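Local coordinates for ribose-phosphate pyrophosphokinase (Thermus thermophilus, PDB 7PN0), which catalyses the transfer of pyrophosphate from ATP to ribose 5-phosphate, producing 5-phosphoribosyl 1-diphosphate (PRPP), a precursor of nucleotides, at residues 10-14 / 271-275; 172-176 / 216-220; 199-203 / 232-236; 222-228 / 254-259; 259-265 / 279-283. One frame throughout, in Å; residues are numbered along the deposited sequence.

Overall arrangement
Four of the five contacts build the C-terminal half of the chain, whose central sheet is reached by interactions 2, 3 and 5; interaction 1 ties that half to the N-terminal one. Interactions 4 and 5 lie closest, with centres about 9 Å apart; they share Ile259 and helix 255-261. Helix 225-236 starts in interaction 4 and ends in interaction 3, their centres about 16 Å apart. Interactions 1 and 5 meet where Pro275 CB comes 3.4 Å from Thr283 OG1. Bound ADP lies about 7 Å from the side chains of Asp219 (interaction 2) and Ser222 (interaction 4), which places both near the nucleotide pocket, whereas interaction 3 is peripheral, about 27 Å from the chain centre.

Interaction 1 (10-14 / 271-275); sequences SNRPL and DTCPP
An N-capped helix start meets an irregular loop here, joining the N-terminal phosphoribosyltransferase-like half of the chain to the C-terminal one. Residues 12-14 open helix 12-21 with helical phi/psi; Asn11, the N-cap, has phi/psi of -148/58. The facing loop 271-275 follows strand 266-270, with Thr272 at -54/-35 and Cys273 extended at -111/144. In register, the CA atoms of Asn11 and Pro274 are 5.9 Å apart and those of Leu14 and Asp271 6.8 Å, and about 237 Å² is buried.

Hydrogen bonds centre on Asn11, whose t rotamer (chi1 -159°, chi2 -11°) splits the work of its amide. Asn11 OD1 accepts from Leu14 N at 3.2 Å and caps the helix. Asn11 ND2 donates to Asp271 O at 2.8 Å and, weakly, to Thr272 O at 3.0 Å, so one side chain links the helix start to two successive loop carbonyls. Outside the segments, the Asp271 carboxylate bonds to Thr285 and Val286, while Ser10 OG bonds to Gln56 and Ser57; Thr272 O also bonds to Ser57.

Van der Waals contact completes the joint. Leu14, chi1 t and chi2 p, sets CD1 3.7 Å from Asp271 OD1 and CD2 4.1 Å from Thr272 CA. The Pro274 ring, puckered C-gamma exo, closes against the backbone before the cap, with Pro274 CG 3.3 Å from Ser10 O.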
# COMPACT_ATOMS: atom_id res chain seq x y z
N SER A 10 -10.31 28.63 -4.84
CA SER A 10 -11.72 28.38 -5.21
C SER A 10 -12.70 29.24 -4.38
O SER A 10 -13.64 29.75 -4.98
CB SER A 10 -12.06 26.90 -5.11
OG SER A 10 -12.05 26.47 -3.74
N ASN A 11 -12.57 29.29 -3.06
CA ASN A 11 -13.59 29.91 -2.18
C ASN A 11 -12.93 30.52 -0.95
O ASN A 11 -13.23 30.14 0.20
CB ASN A 11 -14.70 28.91 -1.87
CG ASN A 11 -15.97 29.62 -1.44
OD1 ASN A 11 -15.96 30.82 -1.18
ND2 ASN A 11 -17.06 28.87 -1.35
N ARG A 12 -12.01 31.44 -1.18
CA ARG A 12 -11.27 32.10 -0.09
C ARG A 12 -12.25 32.81 0.85
O ARG A 12 -12.12 32.72 2.05
CB ARG A 12 -10.23 33.05 -0.66
CG ARG A 12 -9.34 33.67 0.40
CD ARG A 12 -8.32 34.59 -0.24
NE ARG A 12 -7.66 35.42 0.76
CZ ARG A 12 -6.64 35.02 1.52
NH1 ARG A 12 -6.16 33.79 1.40
NH2 ARG A 12 -6.11 35.85 2.39
N PRO A 13 -13.32 33.45 0.36
CA PRO A 13 -14.31 34.07 1.26
C PRO A 13 -14.97 33.09 2.24
O PRO A 13 -15.12 33.44 3.42
CB PRO A 13 -15.32 34.68 0.27
CG PRO A 13 -14.46 34.97 -0.93
CD PRO A 13 -13.63 33.70 -1.06
N LEU A 14 -15.32 31.88 1.79
CA LEU A 14 -15.86 30.85 2.71
C LEU A 14 -14.76 30.46 3.70
O LEU A 14 -15.08 30.34 4.89
CB LEU A 14 -16.36 29.62 1.95
CG LEU A 14 -16.91 28.50 2.83
CD1 LEU A 14 -18.16 28.94 3.57
CD2 LEU A 14 -17.23 27.29 1.97
N ASP A 271 -23.15 28.87 0.34
CA ASP A 271 -21.91 29.48 -0.18
C ASP A 271 -20.84 28.38 -0.27
O ASP A 271 -19.66 28.72 -0.26
CB ASP A 271 -21.49 30.70 0.63
CG ASP A 271 -21.44 30.55 2.15
OD1 ASP A 271 -21.74 29.45 2.66
OD2 ASP A 271 -21.10 31.55 2.82
N THR A 272 -21.20 27.10 -0.38
CA THR A 272 -20.17 26.06 -0.68
C THR A 272 -19.40 26.46 -1.94
O THR A 272 -18.17 26.16 -2.06
CB THR A 272 -20.77 24.65 -0.87
OG1 THR A 272 -21.78 24.71 -1.87
CG2 THR A 272 -21.36 24.03 0.37
N CYS A 273 -20.10 27.08 -2.89
CA CYS A 273 -19.55 27.72 -4.10
C CYS A 273 -19.74 29.22 -3.95
O CYS A 273 -20.73 29.66 -3.37
CB CYS A 273 -20.30 27.28 -5.35
SG CYS A 273 -20.30 25.47 -5.52
N PRO A 274 -18.79 30.03 -4.44
CA PRO A 274 -18.90 31.49 -4.30
C PRO A 274 -20.19 31.96 -4.97
O PRO A 274 -20.44 31.62 -6.12
CB PRO A 274 -17.68 32.02 -5.05
CG PRO A 274 -16.68 30.90 -4.93
CD PRO A 274 -17.49 29.62 -5.00
N PRO A 275 -21.08 32.67 -4.25
CA PRO A 275 -22.34 33.11 -4.86
C PRO A 275 -22.12 34.04 -6.06
O PRO A 275 -21.11 34.76 -6.12
CB PRO A 275 -23.04 33.86 -3.71
CG PRO A 275 -22.46 33.22 -2.48
CD PRO A 275 -21.01 32.99 -2.83

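Interaction 2 (172-176 / 216-220); sequences DLKRA and IVDDE. With SO4 (sulfate ion), chain F.
Asp172 lies at the start of the segment that leads into helix 173-183, its CA-CB bond directed toward strand 213-218. Its CA is 6.9 Å from that of Asp218, and its m rotamer leaves Asp172 OD1 3.3 Å from Asp218 OD1. Two waters bridge to the strand: one lies 2.7 Å from both Asp172 O and Val217 O, the other 2.7 Å from Asp172 OD2 and 2.6 Å from Val217 O. Arg175 (chi1 and chi2 t, chi3 m) runs along the strand end: Arg175 NH2 is 3.7 Å from Asp219 CB and 2.8 Å from a third water, itself 3.2 Å from Asp218 OD1. Arg175 NE and NH1 donate to sulfate O3 (2.8 Å) and O4 (3.0 Å). Ala176, its CA 6.2 Å from that of Val217, sets CB 4.4 Å from Val217 CG1. Asp219 OD2 bonds to His129 of the ADP pocket. Asp218-Asp219 matches the acidic pair of the PRPP motif. The carboxylates of Asp172 and Asp218 are close without a hydrogen bond, and three waters link the segments around them; Arg175 offers an anion site, filled here by a sulfate probably from the crystallisation liquor, and a role with phosphorylated substrates is only a possibility.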
# COMPACT_ATOMS: atom_id res chain seq x y z
N ASP A 172 -35.58 12.86 -6.52
CA ASP A 172 -35.68 14.09 -5.68
C ASP A 172 -36.62 13.85 -4.49
O ASP A 172 -36.62 14.69 -3.57
CB ASP A 172 -36.14 15.30 -6.50
CG ASP A 172 -35.11 15.87 -7.46
OD1 ASP A 172 -33.93 15.41 -7.42
OD2 ASP A 172 -35.49 16.76 -8.28
N LEU A 173 -37.33 12.71 -4.46
CA LEU A 173 -38.37 12.40 -3.46
C LEU A 173 -37.78 12.32 -2.04
O LEU A 173 -38.44 12.79 -1.09
CB LEU A 173 -39.02 11.07 -3.87
CG LEU A 173 -40.53 11.03 -4.14
CD1 LEU A 173 -41.21 12.37 -4.17
CD2 LEU A 173 -40.81 10.26 -5.43
N LYS A 174 -36.61 11.73 -1.87
CA LYS A 174 -36.04 11.49 -0.52
C LYS A 174 -35.69 12.84 0.14
O LYS A 174 -36.06 13.07 1.34
CB LYS A 174 -34.81 10.59 -0.63
CG LYS A 174 -34.24 10.15 0.71
CD LYS A 174 -32.86 9.51 0.63
CE LYS A 174 -32.72 8.48 -0.48
NZ LYS A 174 -33.53 7.26 -0.20
N ARG A 175 -34.98 13.70 -0.59
CA ARG A 175 -34.54 15.03 -0.09
C ARG A 175 -35.78 15.93 0.08
O ARG A 175 -35.90 16.61 1.13
CB ARG A 175 -33.47 15.64 -1.00
CG ARG A 175 -32.99 17.00 -0.52
CD ARG A 175 -31.72 17.47 -1.23
NE ARG A 175 -30.53 16.71 -0.86
CZ ARG A 175 -29.90 15.79 -1.61
NH1 ARG A 175 -28.84 15.20 -1.10
NH2 ARG A 175 -30.34 15.43 -2.81
N ALA A 176 -36.72 15.88 -0.86
CA ALA A 176 -37.98 16.65 -0.77
C ALA A 176 -38.80 16.19 0.44
O ALA A 176 -39.35 17.06 1.17
CB ALA A 176 -38.75 16.54 -2.07
N ILE A 216 -39.37 23.73 -4.09
CA ILE A 216 -38.52 22.64 -4.68
C ILE A 216 -37.12 22.71 -4.09
O ILE A 216 -36.59 23.82 -3.79
CB ILE A 216 -38.55 22.64 -6.21
CG1 ILE A 216 -37.83 23.85 -6.81
CG2 ILE A 216 -39.99 22.52 -6.69
CD1 ILE A 216 -37.88 23.93 -8.32
N VAL A 217 -36.49 21.54 -3.93
CA VAL A 217 -35.14 21.50 -3.30
C VAL A 217 -34.32 20.52 -4.12
O VAL A 217 -34.88 19.48 -4.57
CB VAL A 217 -35.23 21.17 -1.80
CG1 VAL A 217 -35.91 19.82 -1.54
CG2 VAL A 217 -33.87 21.24 -1.13
N ASP A 218 -33.05 20.86 -4.33
CA ASP A 218 -32.13 19.93 -5.01
C ASP A 218 -30.79 19.91 -4.28
O ASP A 218 -30.54 20.79 -3.43
CB ASP A 218 -31.98 20.28 -6.49
CG ASP A 218 -31.71 19.06 -7.37
OD1 ASP A 218 -31.80 17.92 -6.85
OD2 ASP A 218 -31.42 19.26 -8.56
N ASP A 219 -29.92 18.96 -4.61
CA ASP A 219 -28.54 18.98 -4.06
C ASP A 219 -27.80 20.18 -4.68
O ASP A 219 -27.00 20.86 -3.99
CB ASP A 219 -27.81 17.65 -4.28
CG ASP A 219 -27.66 17.23 -5.73
OD1 ASP A 219 -28.66 17.33 -6.47
OD2 ASP A 219 -26.53 16.81 -6.15
N GLU A 220 -28.00 20.42 -5.97
CA GLU A 220 -27.23 21.47 -6.65
C GLU A 220 -28.07 22.08 -7.76
O GLU A 220 -29.01 21.48 -8.18
CB GLU A 220 -25.92 20.95 -7.24
CG GLU A 220 -26.07 19.83 -8.25
CD GLU A 220 -24.77 19.57 -8.98
OE1 GLU A 220 -24.75 19.78 -10.22
OE2 GLU A 220 -23.78 19.14 -8.31
S SO4 F . -28.30 16.67 2.37
O1 SO4 F . -28.40 16.02 3.66
O2 SO4 F . -27.65 17.94 2.57
O3 SO4 F . -29.65 16.89 1.80
O4 SO4 F . -27.51 15.88 1.49
O HOH W 1 -34.98 16.85 -3.88
O HOH W 2 -36.04 19.05 -6.91
O HOH W 3 -32.56 16.00 -4.37

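Interaction 3 (199-203 / 232-236); sequences EVRVR and EALMQ
Two valines of edge strand 200-206, with one residue between them, point toward helix 225-236 and form this small contact. The axes of the short segments 200-203 and 232-236 approach to 8.2 Å and cross at -59°; in register, Val202 CA lies 5.9 Å from Ala233 CA, and 255 Å² is buried. Val200 and Arg201 have beta-strand phi/psi (-127/138 and -105/127), and Val202 is less extended at -78/106; residues 232-236 are regular helix, with Gln236 N bonded to Glu232 O at 2.9 Å.

The valines differ in conformation. Val200 has chi1 near -4°, an eclipsed angle between the wells, and sends CG2 to within 4.0 Å of Ala233 CB, while its CG1 is a tight 3.0 Å from Glu232 OE1. Val202 is a regular t rotamer: its CG2 is 3.4 Å from Ala233 O and 4.2 Å from Ala233 CB. Glu232, with chi1 m, chi2 t and chi3 4°, stretches over Val200. Gln236 (chi1 m, chi2 t) reaches the same strand one turn later on the helix. Both valines thus share the small methyl of Ala233, which also touches Ile190 and Lys192 of strand 187-194.

Arg201 points away; Arg203 forms a salt bridge with Glu193. The arrangement is typical of an alpha/beta sheet domain in which a beta-alpha-beta crossover helix, here joining strands 213-218 and 241-246, extends over the antiparallel edge strand.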
# COMPACT_ATOMS: atom_id res chain seq x y z
N GLU A 199 -41.42 24.02 -24.60
CA GLU A 199 -42.62 23.50 -23.90
C GLU A 199 -42.22 22.28 -23.06
O GLU A 199 -41.35 21.50 -23.50
CB GLU A 199 -43.71 23.14 -24.90
CG GLU A 199 -43.93 24.18 -25.99
CD GLU A 199 -44.80 23.71 -27.14
OE1 GLU A 199 -44.84 24.41 -28.17
OE2 GLU A 199 -45.44 22.64 -27.01
N VAL A 200 -42.83 22.16 -21.88
CA VAL A 200 -42.78 20.96 -21.00
C VAL A 200 -44.23 20.57 -20.70
O VAL A 200 -45.06 21.49 -20.48
CB VAL A 200 -41.92 21.19 -19.73
CG1 VAL A 200 -41.26 22.56 -19.73
CG2 VAL A 200 -42.68 20.96 -18.43
N ARG A 201 -44.52 19.27 -20.74
CA ARG A 201 -45.88 18.69 -20.61
C ARG A 201 -46.03 18.09 -19.21
O ARG A 201 -45.18 17.25 -18.84
CB ARG A 201 -46.09 17.67 -21.74
CG ARG A 201 -47.10 16.56 -21.44
CD ARG A 201 -46.79 15.27 -22.18
NE ARG A 201 -46.57 15.48 -23.61
CZ ARG A 201 -47.53 15.69 -24.52
NH1 ARG A 201 -48.81 15.72 -24.17
NH2 ARG A 201 -47.21 15.88 -25.79
N VAL A 202 -47.08 18.47 -18.47
CA VAL A 202 -47.47 17.82 -17.19
C VAL A 202 -48.19 16.50 -17.51
O VAL A 202 -49.35 16.56 -17.95
CB VAL A 202 -48.32 18.73 -16.29
CG1 VAL A 202 -48.57 18.08 -14.93
CG2 VAL A 202 -47.68 20.10 -16.11
N ARG A 203 -47.53 15.36 -17.31
CA ARG A 203 -48.10 14.01 -17.52
C ARG A 203 -48.97 13.64 -16.31
O ARG A 203 -50.12 13.28 -16.50
CB ARG A 203 -47.01 12.95 -17.72
CG ARG A 203 -46.38 12.93 -19.11
CD ARG A 203 -45.69 11.61 -19.43
NE ARG A 203 -46.36 10.80 -20.45
CZ ARG A 203 -45.78 9.86 -21.20
NH1 ARG A 203 -44.49 9.60 -21.06
NH2 ARG A 203 -46.49 9.19 -22.09
N GLU A 232 -41.82 25.62 -14.54
CA GLU A 232 -42.76 25.76 -15.69
C GLU A 232 -43.90 24.75 -15.52
O GLU A 232 -45.07 25.16 -15.63
CB GLU A 232 -42.05 25.54 -17.03
CG GLU A 232 -41.24 26.72 -17.52
CD GLU A 232 -40.83 26.57 -18.99
OE1 GLU A 232 -41.25 25.59 -19.64
OE2 GLU A 232 -40.09 27.43 -19.47
N ALA A 233 -43.58 23.48 -15.22
CA ALA A 233 -44.58 22.42 -14.98
C ALA A 233 -45.54 22.85 -13.87
O ALA A 233 -46.75 22.60 -14.01
CB ALA A 233 -43.92 21.12 -14.61
N LEU A 234 -45.01 23.43 -12.79
CA LEU A 234 -45.79 23.76 -11.57
C LEU A 234 -46.71 24.94 -11.86
O LEU A 234 -47.87 24.92 -11.39
CB LEU A 234 -44.82 24.08 -10.43
CG LEU A 234 -44.38 22.87 -9.61
CD1 LEU A 234 -43.14 23.19 -8.75
CD2 LEU A 234 -45.52 22.37 -8.72
N MET A 235 -46.26 25.92 -12.64
CA MET A 235 -47.14 27.05 -13.03
C MET A 235 -48.20 26.52 -14.02
O MET A 235 -49.35 26.92 -13.89
CB MET A 235 -46.35 28.22 -13.62
CG MET A 235 -45.35 28.86 -12.65
SD MET A 235 -45.94 29.20 -10.95
CE MET A 235 -47.01 30.61 -11.26
N GLN A 236 -47.86 25.56 -14.89
CA GLN A 236 -48.88 24.95 -15.80
C GLN A 236 -49.90 24.17 -14.98
O GLN A 236 -51.05 24.11 -15.42
CB GLN A 236 -48.25 24.05 -16.88
CG GLN A 236 -47.56 24.81 -18.00
CD GLN A 236 -46.58 23.96 -18.78
OE1 GLN A 236 -46.64 22.72 -18.78
NE2 GLN A 236 -45.65 24.61 -19.44

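Interaction 4 (222-228 / 254-259); sequences STAGSLV and PALDRI. With SO4 (sulfate ion), chain D; SO4 (sulfate ion), chain G.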
# COMPACT_ATOMS: atom_id res chain seq x y z
N SER A 222 -26.75 23.65 -11.29
CA SER A 222 -25.67 23.89 -12.26
C SER A 222 -26.16 24.85 -13.35
O SER A 222 -25.91 26.07 -13.21
CB SER A 222 -25.12 22.57 -12.78
OG SER A 222 -26.15 21.72 -13.30
N THR A 223 -26.81 24.32 -14.37
CA THR A 223 -27.34 25.08 -15.53
C THR A 223 -28.77 25.56 -15.27
O THR A 223 -29.30 26.31 -16.13
CB THR A 223 -27.31 24.23 -16.80
OG1 THR A 223 -28.23 23.16 -16.65
CG2 THR A 223 -25.94 23.68 -17.10
N ALA A 224 -29.39 25.15 -14.17
CA ALA A 224 -30.80 25.45 -13.80
C ALA A 224 -31.79 24.80 -14.78
O ALA A 224 -32.96 25.18 -14.73
CB ALA A 224 -31.01 26.94 -13.73
N GLY A 225 -31.34 23.84 -15.60
CA GLY A 225 -32.22 23.07 -16.52
C GLY A 225 -33.37 22.37 -15.81
O GLY A 225 -34.54 22.56 -16.23
N SER A 226 -33.09 21.61 -14.74
CA SER A 226 -34.14 20.91 -13.96
C SER A 226 -35.01 21.90 -13.14
O SER A 226 -36.25 21.71 -13.07
CB SER A 226 -33.54 19.86 -13.09
OG SER A 226 -34.48 19.49 -12.10
N LEU A 227 -34.42 22.95 -12.57
CA LEU A 227 -35.19 23.98 -11.81
C LEU A 227 -36.26 24.61 -12.72
O LEU A 227 -37.45 24.60 -12.35
CB LEU A 227 -34.19 24.99 -11.24
CG LEU A 227 -34.75 26.10 -10.34
CD1 LEU A 227 -33.63 26.75 -9.54
CD2 LEU A 227 -35.46 27.17 -11.15
N VAL A 228 -35.86 25.07 -13.89
CA VAL A 228 -36.71 25.74 -14.93
C VAL A 228 -37.88 24.83 -15.32
O VAL A 228 -39.04 25.33 -15.31
CB VAL A 228 -35.83 26.12 -16.15
CG1 VAL A 228 -36.58 26.06 -17.48
CG2 VAL A 228 -35.21 27.49 -15.95
N PRO A 254 -26.08 28.91 -18.83
CA PRO A 254 -27.28 29.76 -18.92
C PRO A 254 -28.05 29.91 -17.59
O PRO A 254 -29.15 30.45 -17.62
CB PRO A 254 -28.14 28.97 -19.92
CG PRO A 254 -27.80 27.52 -19.63
CD PRO A 254 -26.32 27.52 -19.25
N ALA A 255 -27.52 29.41 -16.46
CA ALA A 255 -28.30 29.35 -15.20
C ALA A 255 -28.91 30.73 -14.85
O ALA A 255 -30.09 30.78 -14.50
CB ALA A 255 -27.44 28.83 -14.09
N LEU A 256 -28.10 31.78 -14.83
CA LEU A 256 -28.54 33.11 -14.31
C LEU A 256 -29.65 33.68 -15.22
O LEU A 256 -30.70 34.10 -14.70
CB LEU A 256 -27.33 34.05 -14.23
CG LEU A 256 -26.69 34.16 -12.84
CD1 LEU A 256 -27.55 35.01 -11.94
CD2 LEU A 256 -26.47 32.80 -12.20
N ASP A 257 -29.43 33.62 -16.54
CA ASP A 257 -30.41 34.05 -17.58
C ASP A 257 -31.71 33.25 -17.42
O ASP A 257 -32.79 33.83 -17.55
CB ASP A 257 -29.87 33.86 -19.00
CG ASP A 257 -28.70 34.75 -19.41
OD1 ASP A 257 -28.41 35.75 -18.72
OD2 ASP A 257 -28.09 34.44 -20.41
N ARG A 258 -31.61 31.93 -17.19
CA ARG A 258 -32.78 31.02 -17.11
C ARG A 258 -33.60 31.35 -15.87
O ARG A 258 -34.84 31.40 -15.95
CB ARG A 258 -32.29 29.57 -17.08
CG ARG A 258 -31.93 29.00 -18.44
CD ARG A 258 -31.43 27.59 -18.29
NE ARG A 258 -31.25 26.92 -19.56
CZ ARG A 258 -30.79 25.68 -19.71
NH1 ARG A 258 -30.65 25.16 -20.92
NH2 ARG A 258 -30.41 24.98 -18.65
N ILE A 259 -32.93 31.55 -14.74
CA ILE A 259 -33.57 31.95 -13.46
C ILE A 259 -34.25 33.32 -13.61
O ILE A 259 -35.37 33.43 -13.14
CB ILE A 259 -32.53 31.92 -12.34
CG1 ILE A 259 -32.09 30.48 -12.08
CG2 ILE A 259 -33.06 32.58 -11.08
CD1 ILE A 259 -30.87 30.38 -11.17
S SO4 D . -30.26 21.98 -12.29
O1 SO4 D . -31.47 22.74 -11.96
O2 SO4 D . -29.95 21.09 -11.20
O3 SO4 D . -30.52 21.18 -13.48
O4 SO4 D . -29.14 22.86 -12.48
S SO4 G . -29.25 21.74 -19.79
O1 SO4 G . -30.33 21.83 -18.85
O2 SO4 G . -27.99 21.81 -19.13
O3 SO4 G . -29.37 20.49 -20.48
O4 SO4 G . -29.32 22.83 -20.73
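Ala224, an alanine in left-handed backbone conformation (phi/psi 66/15), is the unusual turning point of this contact: it occupies the N-cap position of helix 225-236 inside a loop that wraps one sulfate while a second sits close by. Both ions probably come from the crystallisation liquor. The loop matches the PRPP motif of type I phosphoribosyltransferases, where relatives hold the 5-phosphate of ribose, and the chain D sulfate is consistent with that role. Ser222 N (2.8 Å) and Ala224 N (2.9 Å) donate to O4 of the chain D sulfate. Ser226 N donates to O3 of the same ion at 2.9 Å. Leu227 N donates to its O1 at 3.0 Å.

The start of helix 255-261 packs against this loop. Thr223 and Ala255 are in register, CA to CA 4.4 Å, close enough for a CA-H...O contact from Ala255 CA to Thr223 O at 3.3 Å. Ala224 CB fills the seam, 4.1 Å from both Ala255 CB and Ile259 CG1, and Val228 CG2 lies 3.8 Å from Arg258 CB. Thr223 packs on Ala35 of a neighbouring subunit, and Ser222 touches Arg95 of the ADP pocket.

Thr223 OG1 donates to O2 of the chain G sulfate at 2.8 Å. Arg258, extended from chi2 to chi4, binds the same ion, NH1 to O4 at 2.7 Å and NH2 to O1 at 3.2 Å, while Arg258 NH2 also donates to Thr223 O at 3.1 Å.

Interaction 5 (259-265 / 279-283); sequences IAKSPVK and PKLRT
The ammonium group of Lys280 sits among backbone carbonyls where helix 255-261 ends. Lys280 NZ donates to Ile259 O and to Val264 O, both at 2.8 Å, and Ser262 O is 2.7 Å from the same Lys280 NZ; Val264 CG1 is 3.8 Å from it. The helix end explains the demand: the residue four on from Ile259 is Pro263, which has no N-H to offer, so Ile259 O takes the lysine instead. Lys280 reaches it with chi1 m, chi2 t, chi3 m and chi4 t, its CA-CB bond directed toward the other segment.

Ser262 leaves the helix at phi/psi -62/147 and folds the chain in an ST turn: with chi1 t, Ser262 OG accepts from Val264 N at 3.1 Å. Val264 is polyproline-II-like (-53/134), which presents its carbonyl to the lysine. In register, Lys265 CA and Lys280 CA are 6.7 Å apart, and Lys280 CD runs 3.7 Å from Lys265 O.

Apolar packing lies beyond. On the helix side, Ile259 (chi1 m, chi2 t) places CD1 4.0 Å from Leu281 CD2, where strand 281-284 begins with Leu281 also in m,t; both side chains touch Val267 and Tyr251. The contact buries 273 Å². It is typical of an alpha/beta domain: helix 255-261 connects parallel strands 241-246 and 266-270, and Lys280, just before the edge strand, closes its C-terminal end.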
# COMPACT_ATOMS: atom_id res chain seq x y z
N ILE A 259 -32.93 31.55 -14.74
CA ILE A 259 -33.57 31.95 -13.46
C ILE A 259 -34.25 33.32 -13.61
O ILE A 259 -35.37 33.43 -13.14
CB ILE A 259 -32.53 31.92 -12.34
CG1 ILE A 259 -32.09 30.48 -12.08
CG2 ILE A 259 -33.06 32.58 -11.08
CD1 ILE A 259 -30.87 30.38 -11.17
N ALA A 260 -33.61 34.30 -14.24
CA ALA A 260 -34.22 35.65 -14.46
C ALA A 260 -35.49 35.50 -15.31
O ALA A 260 -36.45 36.18 -15.01
CB ALA A 260 -33.24 36.56 -15.12
N LYS A 261 -35.49 34.60 -16.30
CA LYS A 261 -36.57 34.40 -17.30
C LYS A 261 -37.72 33.61 -16.67
O LYS A 261 -38.88 33.86 -17.01
CB LYS A 261 -36.08 33.61 -18.51
CG LYS A 261 -35.59 34.43 -19.70
CD LYS A 261 -35.65 33.67 -21.04
CE LYS A 261 -36.10 34.52 -22.21
NZ LYS A 261 -35.09 35.54 -22.59
N SER A 262 -37.39 32.64 -15.81
CA SER A 262 -38.35 31.77 -15.08
C SER A 262 -39.23 32.62 -14.18
O SER A 262 -38.79 33.62 -13.62
CB SER A 262 -37.60 30.71 -14.28
OG SER A 262 -38.47 29.95 -13.45
N PRO A 263 -40.50 32.23 -13.97
CA PRO A 263 -41.34 32.87 -12.96
C PRO A 263 -40.94 32.53 -11.52
O PRO A 263 -41.61 32.94 -10.60
CB PRO A 263 -42.75 32.34 -13.26
CG PRO A 263 -42.54 31.06 -14.01
CD PRO A 263 -41.23 31.23 -14.76
N VAL A 264 -39.89 31.73 -11.33
CA VAL A 264 -39.47 31.34 -9.94
C VAL A 264 -39.30 32.61 -9.10
O VAL A 264 -38.65 33.55 -9.56
CB VAL A 264 -38.20 30.47 -9.95
CG1 VAL A 264 -36.98 31.23 -10.45
CG2 VAL A 264 -37.96 29.82 -8.61
N LYS A 265 -39.83 32.64 -7.88
CA LYS A 265 -39.79 33.85 -7.06
C LYS A 265 -38.37 34.11 -6.59
O LYS A 265 -37.97 35.28 -6.48
CB LYS A 265 -40.67 33.73 -5.81
CG LYS A 265 -42.14 33.96 -6.10
CD LYS A 265 -42.38 35.34 -6.69
CE LYS A 265 -43.85 35.70 -6.79
NZ LYS A 265 -44.00 37.14 -7.06
N PRO A 279 -30.79 39.22 -9.16
CA PRO A 279 -31.93 39.78 -8.43
C PRO A 279 -32.68 38.75 -7.58
O PRO A 279 -33.10 39.08 -6.51
CB PRO A 279 -32.86 40.30 -9.54
CG PRO A 279 -31.93 40.63 -10.68
CD PRO A 279 -30.83 39.58 -10.60
N LYS A 280 -32.86 37.53 -8.06
CA LYS A 280 -33.71 36.57 -7.30
C LYS A 280 -32.83 35.56 -6.55
O LYS A 280 -33.39 34.62 -5.96
CB LYS A 280 -34.70 35.92 -8.26
CG LYS A 280 -35.55 36.92 -9.03
CD LYS A 280 -36.71 36.31 -9.75
CE LYS A 280 -36.30 35.71 -11.08
NZ LYS A 280 -37.35 34.82 -11.64
N LEU A 281 -31.51 35.74 -6.56
CA LEU A 281 -30.58 34.78 -5.88
C LEU A 281 -30.41 35.16 -4.41
O LEU A 281 -30.22 36.31 -4.13
CB LEU A 281 -29.27 34.76 -6.67
CG LEU A 281 -29.39 34.28 -8.12
CD1 LEU A 281 -28.00 34.13 -8.72
CD2 LEU A 281 -30.16 32.98 -8.23
N ARG A 282 -30.50 34.20 -3.49
CA ARG A 282 -30.26 34.39 -2.04
C ARG A 282 -29.16 33.41 -1.58
O ARG A 282 -29.11 32.27 -2.11
CB ARG A 282 -31.55 34.14 -1.28
CG ARG A 282 -31.56 34.72 0.13
CD ARG A 282 -31.99 36.17 0.17
NE ARG A 282 -33.00 36.40 1.20
CZ ARG A 282 -34.20 36.99 1.01
NH1 ARG A 282 -34.56 37.44 -0.19
NH2 ARG A 282 -35.02 37.15 2.03
N THR A 283 -28.34 33.84 -0.63
CA THR A 283 -27.25 33.02 -0.07
C THR A 283 -27.57 32.56 1.35
O THR A 283 -28.01 33.38 2.16
CB THR A 283 -25.93 33.78 -0.13
OG1 THR A 283 -25.65 34.06 -1.49
CG2 THR A 283 -24.80 32.97 0.48